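Long-range contact in beta sliding clamp (Caulobacter crescentus, PDB 5WCE), which forms a ring-shaped head-to-tail dimer around DNA and probably tethers DNA polymerases and other proteins to it, making replication processive: residues 267-276 / 319-328. Sequence-based numbering, arbitrary orientation.
Sequences KILTLDNDLF and VEVDYDGEPF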
loop_
_atom_site.group_PDB
_atom_site.type_symbol
_atom_site.label_atom_id
_atom_site.label_comp_id
_atom_site.label_asym_id
_atom_site.label_seq_id
_atom_site.Cartn_x
_atom_site.Cartn_y
_atom_site.Cartn_z
ATOM N N LYS A 267 -26.676 33.151 1.270
ATOM C CA LYS A 267 -27.478 31.911 1.251
ATOM C C LYS A 267 -26.780 30.906 2.184
ATOM O O LYS A 267 -25.781 30.267 1.802
ATOM C CB LYS A 267 -27.615 31.331 -0.144
ATOM C CG LYS A 267 -28.351 32.230 -1.108
ATOM C CD LYS A 267 -28.390 31.609 -2.489
ATOM C CE LYS A 267 -29.317 32.372 -3.434
ATOM N NZ LYS A 267 -28.625 33.626 -3.816
ATOM N N ILE A 268 -27.279 30.820 3.413
ATOM C CA ILE A 268 -26.613 30.047 4.437
ATOM C C ILE A 268 -27.390 28.785 4.645
ATOM O O ILE A 268 -28.589 28.834 4.793
ATOM C CB ILE A 268 -26.466 30.850 5.732
ATOM C CG1 ILE A 268 -25.655 32.133 5.410
ATOM C CG2 ILE A 268 -25.806 29.987 6.810
ATOM C CD1 ILE A 268 -25.446 33.082 6.547
ATOM N N LEU A 269 -26.663 27.666 4.693
ATOM C CA LEU A 269 -27.242 26.359 4.822
ATOM C C LEU A 269 -26.420 25.554 5.848
ATOM O O LEU A 269 -25.209 25.575 5.797
ATOM C CB LEU A 269 -27.139 25.762 3.408
ATOM C CG LEU A 269 -27.534 24.374 3.040
ATOM C CD1 LEU A 269 -27.785 24.376 1.530
ATOM C CD2 LEU A 269 -26.498 23.334 3.517
ATOM N N THR A 270 -27.081 24.838 6.724
ATOM C CA THR A 270 -26.426 23.948 7.677
ATOM C C THR A 270 -26.894 22.519 7.456
ATOM O O THR A 270 -28.081 22.242 7.130
ATOM C CB THR A 270 -26.691 24.371 9.137
ATOM O OG1 THR A 270 -26.284 25.734 9.329
ATOM C CG2 THR A 270 -25.838 23.557 10.082
ATOM N N LEU A 271 -25.965 21.586 7.618
ATOM C CA LEU A 271 -26.294 20.202 7.391
ATOM C C LEU A 271 -25.519 19.259 8.329
ATOM O O LEU A 271 -24.499 19.641 8.972
ATOM C CB LEU A 271 -26.103 19.874 5.918
ATOM C CG LEU A 271 -24.728 20.108 5.244
ATOM C CD1 LEU A 271 -23.646 19.138 5.776
ATOM C CD2 LEU A 271 -24.820 19.970 3.739
ATOM N N ASP A 272 -26.011 18.031 8.373
ATOM C CA ASP A 272 -25.346 16.917 9.048
ATOM C C ASP A 272 -24.178 16.465 8.178
ATOM O O ASP A 272 -24.363 15.840 7.126
ATOM C CB ASP A 272 -26.357 15.781 9.285
ATOM C CG ASP A 272 -25.770 14.598 9.981
ATOM O OD1 ASP A 272 -24.635 14.218 9.802
ATOM O OD2 ASP A 272 -26.527 13.935 10.680
ATOM N N ASN A 273 -22.962 16.779 8.630
ATOM C CA ASN A 273 -21.758 16.618 7.829
ATOM C C ASN A 273 -21.476 15.173 7.507
ATOM O O ASN A 273 -21.083 14.848 6.379
ATOM C CB ASN A 273 -20.564 17.220 8.548
ATOM C CG ASN A 273 -19.291 17.168 7.737
ATOM O OD1 ASN A 273 -19.186 17.861 6.719
ATOM N ND2 ASN A 273 -18.285 16.378 8.201
ATOM N N ASP A 274 -21.621 14.297 8.498
ATOM C CA ASP A 274 -21.370 12.868 8.256
ATOM C C ASP A 274 -22.380 12.296 7.253
ATOM O O ASP A 274 -21.976 11.632 6.320
ATOM C CB ASP A 274 -21.407 12.058 9.544
ATOM C CG ASP A 274 -20.981 10.585 9.306
ATOM O OD1 ASP A 274 -19.883 10.340 8.763
ATOM O OD2 ASP A 274 -21.771 9.698 9.600
ATOM N N LEU A 275 -23.661 12.572 7.421
ATOM C CA LEU A 275 -24.664 12.039 6.501
ATOM C C LEU A 275 -24.411 12.594 5.085
ATOM O O LEU A 275 -24.433 11.867 4.099
ATOM C CB LEU A 275 -26.074 12.323 6.961
ATOM C CG LEU A 275 -27.148 11.989 5.909
ATOM C CD1 LEU A 275 -27.105 10.500 5.491
ATOM C CD2 LEU A 275 -28.515 12.430 6.381
ATOM N N PHE A 276 -24.095 13.876 4.996
ATOM C CA PHE A 276 -23.892 14.505 3.692
ATOM C C PHE A 276 -22.671 13.928 2.989
ATOM O O PHE A 276 -22.739 13.595 1.826
ATOM C CB PHE A 276 -23.788 16.043 3.841
ATOM C CG PHE A 276 -23.562 16.764 2.550
ATOM C CD1 PHE A 276 -24.597 16.945 1.661
ATOM C CD2 PHE A 276 -22.333 17.328 2.266
ATOM C CE1 PHE A 276 -24.396 17.653 0.481
ATOM C CE2 PHE A 276 -22.145 18.074 1.121
ATOM C CZ PHE A 276 -23.179 18.196 0.204
ATOM N N VAL A 319 -30.720 14.652 0.380
ATOM C CA VAL A 319 -30.272 14.857 1.771
ATOM C C VAL A 319 -31.056 16.038 2.344
ATOM O O VAL A 319 -31.109 17.112 1.736
ATOM C CB VAL A 319 -28.770 15.160 1.854
ATOM C CG1 VAL A 319 -28.385 15.369 3.325
ATOM C CG2 VAL A 319 -27.957 14.013 1.243
ATOM N N GLU A 320 -31.700 15.814 3.481
ATOM C CA GLU A 320 -32.403 16.896 4.194
ATOM C C GLU A 320 -31.363 17.880 4.790
ATOM O O GLU A 320 -30.337 17.469 5.310
ATOM C CB GLU A 320 -33.359 16.329 5.279
ATOM C CG GLU A 320 -34.299 15.246 4.698
ATOM C CD GLU A 320 -35.100 15.792 3.504
ATOM O OE1 GLU A 320 -35.610 16.943 3.636
ATOM O OE2 GLU A 320 -35.198 15.125 2.415
ATOM N N VAL A 321 -31.596 19.158 4.617
ATOM C CA VAL A 321 -30.682 20.187 5.137
ATOM C C VAL A 321 -31.534 21.316 5.705
ATOM O O VAL A 321 -32.730 21.379 5.455
ATOM C CB VAL A 321 -29.678 20.740 4.105
ATOM C CG1 VAL A 321 -28.857 19.613 3.479
ATOM C CG2 VAL A 321 -30.402 21.586 3.043
ATOM N N ASP A 322 -30.875 22.175 6.493
ATOM C CA ASP A 322 -31.480 23.364 7.045
ATOM C C ASP A 322 -31.194 24.566 6.138
ATOM O O ASP A 322 -30.075 25.181 6.195
ATOM C CB ASP A 322 -30.890 23.597 8.439
ATOM C CG ASP A 322 -31.678 24.595 9.264
ATOM O OD1 ASP A 322 -32.721 25.076 8.844
ATOM O OD2 ASP A 322 -31.320 24.792 10.440
ATOM N N TYR A 323 -32.207 24.940 5.344
ATOM C CA TYR A 323 -32.142 26.055 4.399
ATOM C C TYR A 323 -33.527 26.570 4.026
ATOM O O TYR A 323 -34.400 25.759 3.763
ATOM C CB TYR A 323 -31.400 25.593 3.133
ATOM C CG TYR A 323 -31.272 26.620 2.055
ATOM C CD1 TYR A 323 -30.482 27.732 2.243
ATOM C CD2 TYR A 323 -31.947 26.497 0.825
ATOM C CE1 TYR A 323 -30.338 28.700 1.262
ATOM C CE2 TYR A 323 -31.829 27.480 -0.150
ATOM C CZ TYR A 323 -30.997 28.569 0.044
ATOM O OH TYR A 323 -30.830 29.568 -0.919
ATOM N N ASP A 324 -33.719 27.881 3.915
ATOM C CA ASP A 324 -35.007 28.395 3.441
ATOM C C ASP A 324 -34.902 29.550 2.475
ATOM O O ASP A 324 -35.807 30.429 2.407
ATOM C CB ASP A 324 -35.898 28.809 4.639
ATOM C CG ASP A 324 -37.417 28.840 4.285
ATOM O OD1 ASP A 324 -37.878 28.146 3.351
ATOM O OD2 ASP A 324 -38.174 29.549 4.962
ATOM N N GLY A 325 -33.844 29.572 1.703
ATOM C CA GLY A 325 -33.686 30.603 0.681
ATOM C C GLY A 325 -34.167 30.195 -0.698
ATOM O O GLY A 325 -34.927 29.217 -0.867
ATOM N N GLU A 326 -33.683 30.932 -1.684
ATOM C CA GLU A 326 -34.010 30.714 -3.060
ATOM C C GLU A 326 -33.368 29.385 -3.507
ATOM O O GLU A 326 -32.296 29.060 -3.054
ATOM C CB GLU A 326 -33.425 31.876 -3.884
ATOM C CG GLU A 326 -33.817 31.860 -5.332
ATOM C CD GLU A 326 -33.171 32.955 -6.165
ATOM O OE1 GLU A 326 -32.575 33.893 -5.574
ATOM O OE2 GLU A 326 -33.321 32.848 -7.418
ATOM N N PRO A 327 -34.039 28.621 -4.377
ATOM C CA PRO A 327 -33.420 27.427 -4.936
ATOM C C PRO A 327 -32.322 27.764 -5.919
ATOM O O PRO A 327 -32.386 28.803 -6.564
ATOM C CB PRO A 327 -34.577 26.690 -5.627
ATOM C CG PRO A 327 -35.679 27.661 -5.733
ATOM C CD PRO A 327 -35.455 28.772 -4.760
ATOM N N PHE A 328 -31.303 26.934 -6.013
ATOM C CA PHE A 328 -30.276 27.111 -7.006
ATOM C C PHE A 328 -29.581 25.776 -7.215
ATOM O O PHE A 328 -29.774 24.876 -6.405
ATOM C CB PHE A 328 -29.266 28.188 -6.581
ATOM C CG PHE A 328 -28.542 27.867 -5.344
ATOM C CD1 PHE A 328 -29.088 28.156 -4.120
ATOM C CD2 PHE A 328 -27.278 27.308 -5.401
ATOM C CE1 PHE A 328 -28.399 27.911 -2.945
ATOM C CE2 PHE A 328 -26.561 27.058 -4.226
ATOM C CZ PHE A 328 -27.122 27.309 -3.009
HETATM O O HOH W 1 -31.810 29.750 4.802
HETATM O O HOH W 2 -28.747 17.698 7.523
#
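The Y323 ring turns its edge to K267 and I268 at the start of strand 267-272, with the aliphatic chain of K267 running past its phenol end: K267 CD lies 3.5 Å from Y323 OH. The carbonyl O of I268 meets the ring at its edge, in plane, 3.4 Å from Y323 CD1. A bond from Y323 OH to E326 O at 2.6 Å holds the phenol, and G325 N lies over the ring centre. K267 CD also reaches F328 CE1, the two side chains running antiparallel as they pass, while K267 NZ extends to A354 O.

L269 crosses Y323 at about a right angle: L269 CB lies 4.1 Å from Y323 CD1, obliquely to the ring, while L269 CG and CD1 reach Y323 CB. The methyls of V321 divide between two leucines: CG1, anti to its carbonyl carbon (chi1 -56°), packs 3.7 Å from L271 CB, whereas CG2 approaches L269 CG. Farther along, V319 CG1 touches L275 CD2 and lies at the edge of the F276 ring, one face of which carries L271 CD2 toward the rim.

Backbone pairing is limited to one antiparallel hydrogen-bonded pair: D322 N donates to T270 O at 2.9 Å and T270 N to D322 O at 3.1 Å. Beyond it, a water links D272 N to E320 O. The bridge ties strand 267-272, outermost in its sheet, to the chain continuing from 314-320, outermost in the four-stranded sheet of the same C-terminal domain, part of a processivity ring with sheets outside and helices lining the DNA channel.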